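Local coordinates for protein dihydrofolate reductase (Moritella profunda, PDB 3IA4) that reduces 7,8-dihydrofolate to 5,6,7,8-tetrahydrofolate with NADPH, and here holds that cofactor together with the inhibitor methotrexate, at residues 28-31 against 32-35; 41-45 against 46-50. All coordinates share one frame; numbering follows the deposited sequence.

Contact 1. Residues 28-31 against 32-35; sequences ELQL and FKRA. With MTX (methotrexate), chain F.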
ATOM      1  N   GLU A  28      -0.011  12.709   4.050  1.00 13.89           N
ATOM      2  CA  GLU A  28       0.242  11.274   4.072  1.00 15.74           C
ATOM      3  C   GLU A  28       0.569  10.786   2.662  1.00 15.97           C
ATOM      4  O   GLU A  28       1.328   9.832   2.505  1.00 16.54           O
ATOM      5  CB  GLU A  28      -0.954  10.515   4.603  1.00 15.74           C
ATOM      6  CG  GLU A  28      -0.546   9.258   5.347  1.00 14.62           C
ATOM      7  CD  GLU A  28      -0.250   8.051   4.446  1.00 16.98           C
ATOM      8  OE1 GLU A  28      -0.982   7.881   3.456  1.00 16.76           O
ATOM      9  OE2 GLU A  28       0.705   7.283   4.747  1.00 14.15           O
ATOM     10  N   LEU A  29       0.019  11.419   1.637  1.00 16.43           N
ATOM     11  CA  LEU A  29       0.350  10.971   0.258  1.00 18.25           C
ATOM     12  C   LEU A  29       1.779  11.288  -0.076  1.00 17.84           C
ATOM     13  O   LEU A  29       2.385  10.623  -0.951  1.00 15.48           O
ATOM     14  CB  LEU A  29      -0.525  11.637  -0.828  1.00 18.60           C
ATOM     15  CG  LEU A  29      -2.004  11.312  -0.764  1.00 23.21           C
ATOM     16  CD1 LEU A  29      -2.805  12.086  -1.867  1.00 28.33           C
ATOM     17  CD2 LEU A  29      -2.222   9.803  -0.890  1.00 24.59           C
ATOM     18  N   GLN A  30       2.304  12.341   0.552  1.00 20.22           N
ATOM     19  CA  GLN A  30       3.721  12.684   0.401  1.00 18.55           C
ATOM     20  C   GLN A  30       4.592  11.630   1.077  1.00 17.63           C
ATOM     21  O   GLN A  30       5.677  11.314   0.596  1.00 16.37           O
ATOM     22  CB  GLN A  30       4.041  14.068   0.980  1.00 22.43           C
ATOM     23  CG  GLN A  30       3.327  15.179   0.215  1.00 20.11           C
ATOM     24  CD  GLN A  30       3.597  15.147  -1.282  1.00 27.89           C
ATOM     25  OE1 GLN A  30       4.754  15.061  -1.714  1.00 29.55           O
ATOM     26  NE2 GLN A  30       2.531  15.195  -2.084  1.00 29.18           N
ATOM     27  N   LEU A  31       4.133  11.095   2.211  1.00 14.02           N
ATOM     28  CA  LEU A  31       4.850   9.989   2.823  1.00 14.87           C
ATOM     29  C   LEU A  31       4.849   8.789   1.895  1.00 16.47           C
ATOM     30  O   LEU A  31       5.865   8.105   1.730  1.00 13.72           O
ATOM     31  CB  LEU A  31       4.176   9.632   4.172  1.00 15.68           C
ATOM     32  CG  LEU A  31       4.778   8.550   5.068  1.00 18.40           C
ATOM     33  CD1 LEU A  31       4.195   8.647   6.494  1.00 19.95           C
ATOM     34  CD2 LEU A  31       4.528   7.152   4.431  1.00 21.33           C
ATOM     35  N   PHE A  32       3.686   8.490   1.317  1.00 14.03           N
ATOM     36  CA  PHE A  32       3.587   7.359   0.396  1.00 12.96           C
ATOM     37  C   PHE A  32       4.551   7.564  -0.799  1.00 13.93           C
ATOM     38  O   PHE A  32       5.280   6.655  -1.264  1.00 12.35           O
ATOM     39  CB  PHE A  32       2.124   7.235  -0.071  1.00 12.92           C
ATOM     40  CG  PHE A  32       1.925   6.357  -1.260  1.00 10.08           C
ATOM     41  CD1 PHE A  32       1.819   4.959  -1.111  1.00 11.47           C
ATOM     42  CD2 PHE A  32       1.857   6.892  -2.541  1.00 12.57           C
ATOM     43  CE1 PHE A  32       1.638   4.152  -2.194  1.00 11.46           C
ATOM     44  CE2 PHE A  32       1.720   6.078  -3.637  1.00 13.93           C
ATOM     45  CZ  PHE A  32       1.555   4.706  -3.482  1.00 12.98           C
ATOM     46  N   LYS A  33       4.518   8.758  -1.328  1.00 12.63           N
ATOM     47  CA  LYS A  33       5.409   9.046  -2.461  1.00 14.78           C
ATOM     48  C   LYS A  33       6.890   8.868  -2.115  1.00 15.46           C
ATOM     49  O   LYS A  33       7.637   8.213  -2.873  1.00 14.82           O
ATOM     50  CB  LYS A  33       5.155  10.468  -2.950  1.00 14.14           C
ATOM     51  CG  LYS A  33       5.936  10.754  -4.245  1.00 20.11           C
ATOM     52  CD  LYS A  33       5.850  12.272  -4.494  1.00 22.81           C
ATOM     53  CE  LYS A  33       6.623  12.669  -5.744  1.00 32.00           C
ATOM     54  NZ  LYS A  33       5.701  12.847  -6.924  1.00 38.27           N
ATOM     55  N   ARG A  34       7.346   9.426  -0.988  1.00 14.16           N
ATOM     56  CA  ARG A  34       8.731   9.253  -0.611  1.00 17.55           C
ATOM     57  C   ARG A  34       9.104   7.767  -0.490  1.00 19.34           C
ATOM     58  O   ARG A  34      10.246   7.345  -0.802  1.00 16.33           O
ATOM     59  CB  ARG A  34       9.046   9.909   0.740  1.00 18.99           C
ATOM     60  CG  ARG A  34       8.805  11.393   0.860  1.00 24.52           C
ATOM     61  CD  ARG A  34       9.406  11.877   2.202  1.00 26.43           C
ATOM     62  NE  ARG A  34       8.566  11.613   3.387  1.00 27.87           N
ATOM     63  CZ  ARG A  34       7.534  12.390   3.737  1.00 27.62           C
ATOM     64  NH1 ARG A  34       7.208  13.429   2.981  1.00 28.84           N
ATOM     65  NH2 ARG A  34       6.812  12.127   4.822  1.00 29.12           N
ATOM     66  N   ALA A  35       8.152   6.959  -0.021  1.00 13.26           N
ATOM     67  CA  ALA A  35       8.481   5.589   0.280  1.00 13.07           C
ATOM     68  C   ALA A  35       8.468   4.671  -0.940  1.00 13.99           C
ATOM     69  O   ALA A  35       9.064   3.578  -0.928  1.00 17.32           O
ATOM     70  CB  ALA A  35       7.506   5.002   1.400  1.00 15.04           C
TER
HETATM   71  N1  MTX F 164      -0.755   5.687   1.921  1.00 10.81           N
HETATM   72  C2  MTX F 164       0.037   4.681   2.349  1.00  8.12           C
HETATM   73  NA2 MTX F 164       0.771   4.903   3.456  1.00  9.73           N
HETATM   74  N3  MTX F 164       0.096   3.496   1.672  1.00  8.82           N
HETATM   75  C4  MTX F 164      -0.636   3.297   0.534  1.00  8.50           C
HETATM   76  NA4 MTX F 164      -0.573   2.129  -0.057  1.00  8.39           N
HETATM   77  C4A MTX F 164      -1.411   4.316   0.075  1.00 11.14           C
HETATM   78  N5  MTX F 164      -2.115   4.146  -1.095  1.00 12.63           N
HETATM   79  C6  MTX F 164      -2.905   5.174  -1.544  1.00 16.12           C
HETATM   80  C7  MTX F 164      -2.995   6.401  -0.889  1.00 16.40           C
HETATM   81  N8  MTX F 164      -2.251   6.580   0.286  1.00 16.22           N
HETATM   82  C8A MTX F 164      -1.476   5.522   0.750  1.00 12.62           C
HETATM   83  C9  MTX F 164      -3.693   4.923  -2.824  1.00 18.05           C
HETATM   84  N10 MTX F 164      -4.278   6.137  -3.393  1.00 17.16           N
HETATM   85  CM  MTX F 164      -5.759   6.219  -3.396  1.00 23.53           C
HETATM   86  C11 MTX F 164      -1.915   9.186  -5.068  1.00 17.48           C
HETATM   87  C12 MTX F 164      -3.297   9.318  -5.029  1.00 20.13           C
HETATM   88  C13 MTX F 164      -4.081   8.316  -4.494  1.00 20.34           C
HETATM   89  C14 MTX F 164      -3.475   7.178  -3.960  1.00 19.97           C
HETATM   90  C15 MTX F 164      -2.086   7.086  -3.992  1.00 18.40           C
HETATM   91  C16 MTX F 164      -1.298   8.024  -4.602  1.00 20.82           C
HETATM   92  C   MTX F 164      -1.026  10.241  -5.570  1.00 24.75           C
HETATM   93  O   MTX F 164      -1.461  11.168  -6.504  1.00 24.98           O
HETATM   94  N   MTX F 164       0.192  10.276  -5.035  1.00 21.90           N
HETATM   95  CA  MTX F 164       1.250  11.132  -5.492  1.00 23.72           C
HETATM   96  CT  MTX F 164       2.490  10.300  -5.735  1.00 21.41           C
HETATM   97  O1  MTX F 164       2.673   9.249  -5.050  1.00 19.03           O
HETATM   98  O2  MTX F 164       3.331  10.686  -6.585  1.00 21.97           O
HETATM   99  CB  MTX F 164       1.618  12.202  -4.456  1.00 24.85           C
HETATM  100  CG  MTX F 164       0.442  13.135  -4.173  1.00 27.56           C
HETATM  101  CD  MTX F 164       0.046  14.031  -5.351  1.00 34.36           C
HETATM  102  OE1 MTX F 164      -0.891  14.876  -5.242  1.00 40.21           O
HETATM  103  OE2 MTX F 164       0.629  13.955  -6.453  1.00 35.22           O
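The carboxylate of Glu28 holds the pteridine: OE2 takes a nearly straight bond (176°) from the amino nitrogen NA2 of methotrexate at 2.7 Å, while Glu28 OE1 lies 2.7 Å from the ring nitrogen N1. A two-oxygen acid suits this place because it meets neighbouring nitrogens of the pteridine at once, and OE2 is shared with the hydroxyl of Thr115. At the other end of the ligand, Lys33 runs extended until a turn in its last torsion (chi4 100°) brings NZ to methotrexate carboxylate oxygen O2 at 3.2 Å; Arg58 also bonds the inhibitor. Four successive i to i+4 backbone bonds, from Glu28 with Phe32 to Leu31 with Ala35, run through helix 26-36, Leu29 O accepting the N-H of Lys33 at 2.9 Å. This regular winding sends Glu28, Leu29, Phe32 and Lys33 to the methotrexate side.

Between these two polar ends of the ligand the contacts are largely apolar. Phe32 has CG swung anti to its backbone N (chi1 165°), which turns one ring face to the pteridine, with CD1 3.4 Å from methotrexate C4. Leu29 offers its CD2 methyl to methotrexate N8 at 3.4 Å. Gln30, lying alongside Lys33, touches the glutamate tail through NE2. Away from the ligand, Arg34 lays one guanidinium face over Leu31 CA and Gln30 O, NH2 standing 3.5 Å from that CA; long and polar, it fits the exposed side. Leu31 and the small Ala35 pack instead on strand 111-117. An acid and an aromatic one turn apart, meeting the edge and the face of a pteridine, are characteristic of the folate site of dihydrofolate reductases.

Contact 2. Residues 41-45 against 46-50; sequences IVMGR and NTFES. With NDP (NADPH dihydro-nicotinamide-adenine-dinucleotide phosphate), chain E.
Strand 41-44 passes into helix 45-51 at Gly44, the N-cap residue, whose O receives Phe48 N at 3.1 Å, and the two short axes stand 102° apart. This is the first strand-to-helix turn of the beta-alpha-beta unit that continues into strand 60-63, and its helix start faces the NADPH pyrophosphate. Glycine suits the turn because a CB at this position would collide with cofactor O5B. The amides that follow serve the cofactor: Arg45 N bonds ribose O4B, Asn46 N the ester oxygen O5B, and Thr47 grips NADPH O2A twice, through N and through OG1 at 2.7 Å. The helix amino end is likely to stabilise this negative charge further. The side-chain amide of Asn46 reaches the pyrophosphate, ND2 lying 3.1 Å from NADPH O2N.

Arg45 stretches out from CG to NE and uses two edges of its guanidinium. NH1 meets O1X of the NADPH 2'-phosphate at 2.9 Å, the group that distinguishes NADPH from NADH, while NE gives a nearly straight hydrogen bond (178°), part of a salt bridge, to Glu49 OE2. The bridge enters from above the carboxylate plane, and the two flat groups lie 76° apart; Tyr69 adds a cation-pi contact. A leucine at Arg45 would probably leave both the 2'-phosphate and the Glu49 carboxylate without this positive partner. On the side of the strand, Met43 is directed toward the helix, where its flexible thioether rests on Phe48: Met43 SD lies 3.7 Å from Phe48 CB and 5.3 Å from the ring centroid, at the ring's edge, in a Met-aromatic contact.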
ATOM      1  N   ILE A  41       5.612  -0.711  -8.090  1.00 11.25           N
ATOM      2  CA  ILE A  41       4.450  -0.765  -7.189  1.00 11.99           C
ATOM      3  C   ILE A  41       3.429  -1.737  -7.783  1.00 14.59           C
ATOM      4  O   ILE A  41       3.135  -1.691  -8.977  1.00 12.88           O
ATOM      5  CB  ILE A  41       3.851   0.653  -6.963  1.00 11.42           C
ATOM      6  CG1 ILE A  41       3.386   1.340  -8.263  1.00 13.31           C
ATOM      7  CG2 ILE A  41       4.833   1.495  -6.130  1.00 11.80           C
ATOM      8  CD1 ILE A  41       2.693   2.705  -7.959  1.00 12.46           C
ATOM      9  N   VAL A  42       2.923  -2.647  -6.945  1.00 10.20           N
ATOM     10  CA  VAL A  42       1.996  -3.656  -7.373  1.00 12.40           C
ATOM     11  C   VAL A  42       0.661  -3.394  -6.658  1.00 11.80           C
ATOM     12  O   VAL A  42       0.654  -3.152  -5.453  1.00 11.74           O
ATOM     13  CB  VAL A  42       2.509  -5.041  -6.930  1.00 14.01           C
ATOM     14  CG1 VAL A  42       1.505  -6.053  -7.302  1.00 12.47           C
ATOM     15  CG2 VAL A  42       3.858  -5.329  -7.644  1.00 14.99           C
ATOM     16  N   MET A  43      -0.428  -3.396  -7.404  1.00  8.94           N
ATOM     17  CA  MET A  43      -1.760  -3.048  -6.832  1.00 11.08           C
ATOM     18  C   MET A  43      -2.858  -3.870  -7.484  1.00 11.18           C
ATOM     19  O   MET A  43      -2.738  -4.335  -8.653  1.00 11.14           O
ATOM     20  CB  MET A  43      -2.019  -1.570  -7.040  1.00 10.36           C
ATOM     21  CG  MET A  43      -2.377  -1.185  -8.440  1.00 11.24           C
ATOM     22  SD  MET A  43      -2.109   0.597  -8.805  1.00 14.98           S
ATOM     23  CE  MET A  43      -0.293   0.623  -9.012  1.00 12.51           C
ATOM     24  N   GLY A  44      -3.970  -4.004  -6.759  1.00  9.37           N
ATOM     25  CA  GLY A  44      -5.169  -4.627  -7.359  1.00 10.15           C
ATOM     26  C   GLY A  44      -5.861  -3.635  -8.257  1.00 11.17           C
ATOM     27  O   GLY A  44      -5.651  -2.412  -8.188  1.00 12.12           O
ATOM     28  N   ARG A  45      -6.737  -4.163  -9.094  1.00 10.77           N
ATOM     29  CA  ARG A  45      -7.479  -3.317 -10.000  1.00 11.42           C
ATOM     30  C   ARG A  45      -8.323  -2.211  -9.346  1.00 10.90           C
ATOM     31  O   ARG A  45      -8.341  -1.094  -9.855  1.00 13.25           O
ATOM     32  CB  ARG A  45      -8.347  -4.215 -10.874  1.00 14.00           C
ATOM     33  CG  ARG A  45      -9.121  -3.387 -11.867  1.00 19.53           C
ATOM     34  CD  ARG A  45     -10.256  -4.250 -12.344  1.00 25.43           C
ATOM     35  NE  ARG A  45     -11.149  -3.576 -13.281  1.00 28.89           N
ATOM     36  CZ  ARG A  45     -11.830  -4.232 -14.229  1.00 28.76           C
ATOM     37  NH1 ARG A  45     -11.667  -5.565 -14.375  1.00 21.72           N
ATOM     38  NH2 ARG A  45     -12.637  -3.549 -15.053  1.00 29.42           N
ATOM     39  N   ASN A  46      -8.982  -2.476  -8.201  1.00 12.91           N
ATOM     40  CA  ASN A  46      -9.787  -1.442  -7.596  1.00 12.98           C
ATOM     41  C   ASN A  46      -8.914  -0.272  -7.128  1.00 12.10           C
ATOM     42  O   ASN A  46      -9.298   0.887  -7.247  1.00 13.86           O
ATOM     43  CB  ASN A  46     -10.587  -1.955  -6.388  1.00 13.42           C
ATOM     44  CG  ASN A  46     -11.624  -2.971  -6.785  1.00 17.91           C
ATOM     45  OD1 ASN A  46     -12.041  -3.003  -7.942  1.00 21.27           O
ATOM     46  ND2 ASN A  46     -12.088  -3.772  -5.823  1.00 17.11           N
ATOM     47  N   THR A  47      -7.759  -0.609  -6.548  1.00 10.83           N
ATOM     48  CA  THR A  47      -6.827   0.426  -6.089  1.00 12.27           C
ATOM     49  C   THR A  47      -6.361   1.283  -7.259  1.00 14.23           C
ATOM     50  O   THR A  47      -6.322   2.522  -7.184  1.00 12.34           O
ATOM     51  CB  THR A  47      -5.641  -0.203  -5.313  1.00 13.12           C
ATOM     52  OG1 THR A  47      -6.188  -0.688  -4.064  1.00 13.08           O
ATOM     53  CG2 THR A  47      -4.613   0.865  -4.974  1.00 13.29           C
ATOM     54  N   PHE A  48      -6.022   0.636  -8.375  1.00 10.87           N
ATOM     55  CA  PHE A  48      -5.645   1.462  -9.533  1.00 11.39           C
ATOM     56  C   PHE A  48      -6.767   2.442  -9.897  1.00 13.61           C
ATOM     57  O   PHE A  48      -6.496   3.585 -10.222  1.00 15.17           O
ATOM     58  CB  PHE A  48      -5.294   0.583 -10.724  1.00 12.76           C
ATOM     59  CG  PHE A  48      -4.976   1.396 -11.959  1.00 11.96           C
ATOM     60  CD1 PHE A  48      -3.856   2.203 -11.996  1.00 14.67           C
ATOM     61  CD2 PHE A  48      -5.825   1.363 -13.054  1.00 19.24           C
ATOM     62  CE1 PHE A  48      -3.605   3.026 -13.121  1.00 17.24           C
ATOM     63  CE2 PHE A  48      -5.559   2.149 -14.186  1.00 20.63           C
ATOM     64  CZ  PHE A  48      -4.462   2.964 -14.205  1.00 18.45           C
ATOM     65  N   GLU A  49      -8.010   1.966  -9.916  1.00 14.43           N
ATOM     66  CA  GLU A  49      -9.122   2.824 -10.332  1.00 15.27           C
ATOM     67  C   GLU A  49      -9.288   3.963  -9.358  1.00 16.53           C
ATOM     68  O   GLU A  49      -9.606   5.100  -9.758  1.00 18.77           O
ATOM     69  CB  GLU A  49     -10.409   2.023 -10.526  1.00 17.59           C
ATOM     70  CG  GLU A  49     -10.252   1.088 -11.715  1.00 21.35           C
ATOM     71  CD  GLU A  49     -11.514   0.320 -12.018  1.00 35.55           C
ATOM     72  OE1 GLU A  49     -12.493   0.503 -11.243  1.00 40.91           O
ATOM     73  OE2 GLU A  49     -11.520  -0.477 -13.006  1.00 38.97           O
ATOM     74  N   SER A  50      -9.051   3.667  -8.104  1.00 14.41           N
ATOM     75  CA  SER A  50      -9.145   4.684  -7.034  1.00 14.93           C
ATOM     76  C   SER A  50      -8.054   5.781  -7.212  1.00 17.53           C
ATOM     77  O   SER A  50      -8.311   6.995  -7.077  1.00 18.79           O
ATOM     78  CB  SER A  50      -9.035   4.003  -5.679  1.00 17.33           C
ATOM     79  OG  SER A  50      -9.144   4.923  -4.615  1.00 25.36           O
TER
HETATM   80  PA  NDP E 163      -7.938  -4.316  -4.705  1.00 11.71           P
HETATM   81  O1A NDP E 163      -7.133  -5.315  -3.915  1.00 12.52           O
HETATM   82  O2A NDP E 163      -7.412  -2.944  -4.995  1.00 12.37           O
HETATM   83  O5B NDP E 163      -8.433  -4.927  -6.139  1.00 11.41           O
HETATM   84  C5B NDP E 163      -8.991  -6.258  -6.163  1.00 11.27           C
HETATM   85  C4B NDP E 163      -9.117  -6.621  -7.638  1.00 13.33           C
HETATM   86  O4B NDP E 163      -7.810  -7.025  -8.068  1.00 14.51           O
HETATM   87  C3B NDP E 163      -9.928  -7.927  -7.822  1.00 14.88           C
HETATM   88  O3B NDP E 163     -11.322  -7.638  -7.843  1.00 15.25           O
HETATM   89  C2B NDP E 163      -9.379  -8.510  -9.114  1.00 16.38           C
HETATM   90  O2B NDP E 163      -9.708  -7.687 -10.238  1.00 15.77           O
HETATM   91  C1B NDP E 163      -7.908  -8.229  -8.885  1.00 13.11           C
HETATM   92  N9A NDP E 163      -7.180  -9.343  -8.243  1.00 12.61           N
HETATM   93  C8A NDP E 163      -7.091  -9.562  -6.921  1.00 16.73           C
HETATM   94  N7A NDP E 163      -6.275 -10.603  -6.658  1.00 17.11           N
HETATM   95  C5A NDP E 163      -5.812 -11.051  -7.858  1.00 15.82           C
HETATM   96  C6A NDP E 163      -4.885 -12.088  -8.334  1.00 21.11           C
HETATM   97  N6A NDP E 163      -4.265 -12.970  -7.485  1.00 17.89           N
HETATM   98  N1A NDP E 163      -4.705 -12.141  -9.698  1.00 17.29           N
HETATM   99  C2A NDP E 163      -5.254 -11.318 -10.586  1.00 14.90           C
HETATM  100  N3A NDP E 163      -6.099 -10.362 -10.209  1.00 18.10           N
HETATM  101  C4A NDP E 163      -6.393 -10.197  -8.877  1.00 15.18           C
HETATM  102  O3  NDP E 163      -9.419  -4.154  -4.071  1.00 11.59           O
HETATM  103  PN  NDP E 163     -10.054  -3.967  -2.605  1.00 12.43           P
HETATM  104  O1N NDP E 163      -9.681  -5.137  -1.772  1.00 14.03           O
HETATM  105  O2N NDP E 163     -11.489  -3.627  -2.782  1.00 14.24           O
HETATM  106  O5D NDP E 163      -9.234  -2.753  -2.000  1.00 12.63           O
HETATM  107  C5D NDP E 163      -9.535  -1.440  -2.451  1.00 12.17           C
HETATM  108  C4D NDP E 163      -9.805  -0.539  -1.251  1.00 12.08           C
HETATM  109  O4D NDP E 163      -8.550  -0.308  -0.508  1.00 12.16           O
HETATM  110  C3D NDP E 163     -10.326   0.858  -1.616  1.00 13.06           C
HETATM  111  O3D NDP E 163     -11.268   1.277  -0.610  1.00 15.61           O
HETATM  112  C2D NDP E 163      -9.093   1.756  -1.513  1.00 10.49           C
HETATM  113  O2D NDP E 163      -9.392   3.148  -1.242  1.00 14.26           O
HETATM  114  C1D NDP E 163      -8.397   1.115  -0.343  1.00 12.10           C
HETATM  115  N1N NDP E 163      -6.956   1.331  -0.271  1.00 13.82           N
HETATM  116  C2N NDP E 163      -6.462   1.839   0.860  1.00 12.02           C
HETATM  117  C3N NDP E 163      -5.103   1.952   1.018  1.00 10.14           C
HETATM  118  C7N NDP E 163      -4.589   2.541   2.294  1.00 10.00           C
HETATM  119  O7N NDP E 163      -3.392   2.507   2.495  1.00 10.91           O
HETATM  120  N7N NDP E 163      -5.408   2.986   3.252  1.00 10.06           N
HETATM  121  C4N NDP E 163      -4.073   1.564  -0.031  1.00 12.05           C
HETATM  122  C5N NDP E 163      -4.764   0.968  -1.161  1.00  8.88           C
HETATM  123  C6N NDP E 163      -6.134   0.919  -1.261  1.00 14.82           C
HETATM  124  P2B NDP E 163     -10.477  -8.312 -11.525  1.00 15.16           P
HETATM  125  O1X NDP E 163     -10.303  -7.260 -12.531  1.00 16.31           O
HETATM  126  O2X NDP E 163      -9.814  -9.630 -11.735  1.00 14.37           O
HETATM  127  O3X NDP E 163     -11.881  -8.568 -11.049  1.00 19.52           O

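How the contacts relate
Both contacts are local and partly buried, each made within one continuous stretch, and helix 26-36 of contact 1 is followed in the chain by strand 41-44 of contact 2. Their centres lie 16 Å apart and their nearest atoms about 5 Å, so they do not touch, yet they serve neighbouring ligands. Contact 1 stays within one helix, and meets methotrexate through side chains, acidic at one end, basic at the other and apolar between. Contact 2 joins an interior strand of the sheet to a helix and combines backbone amides at the helix start with the side chains of Arg45, Asn46 and Thr47 to hold phosphates. Buried packing against the eight-stranded sheet backs both, while Arg34 and Glu49 mark their exposed sides.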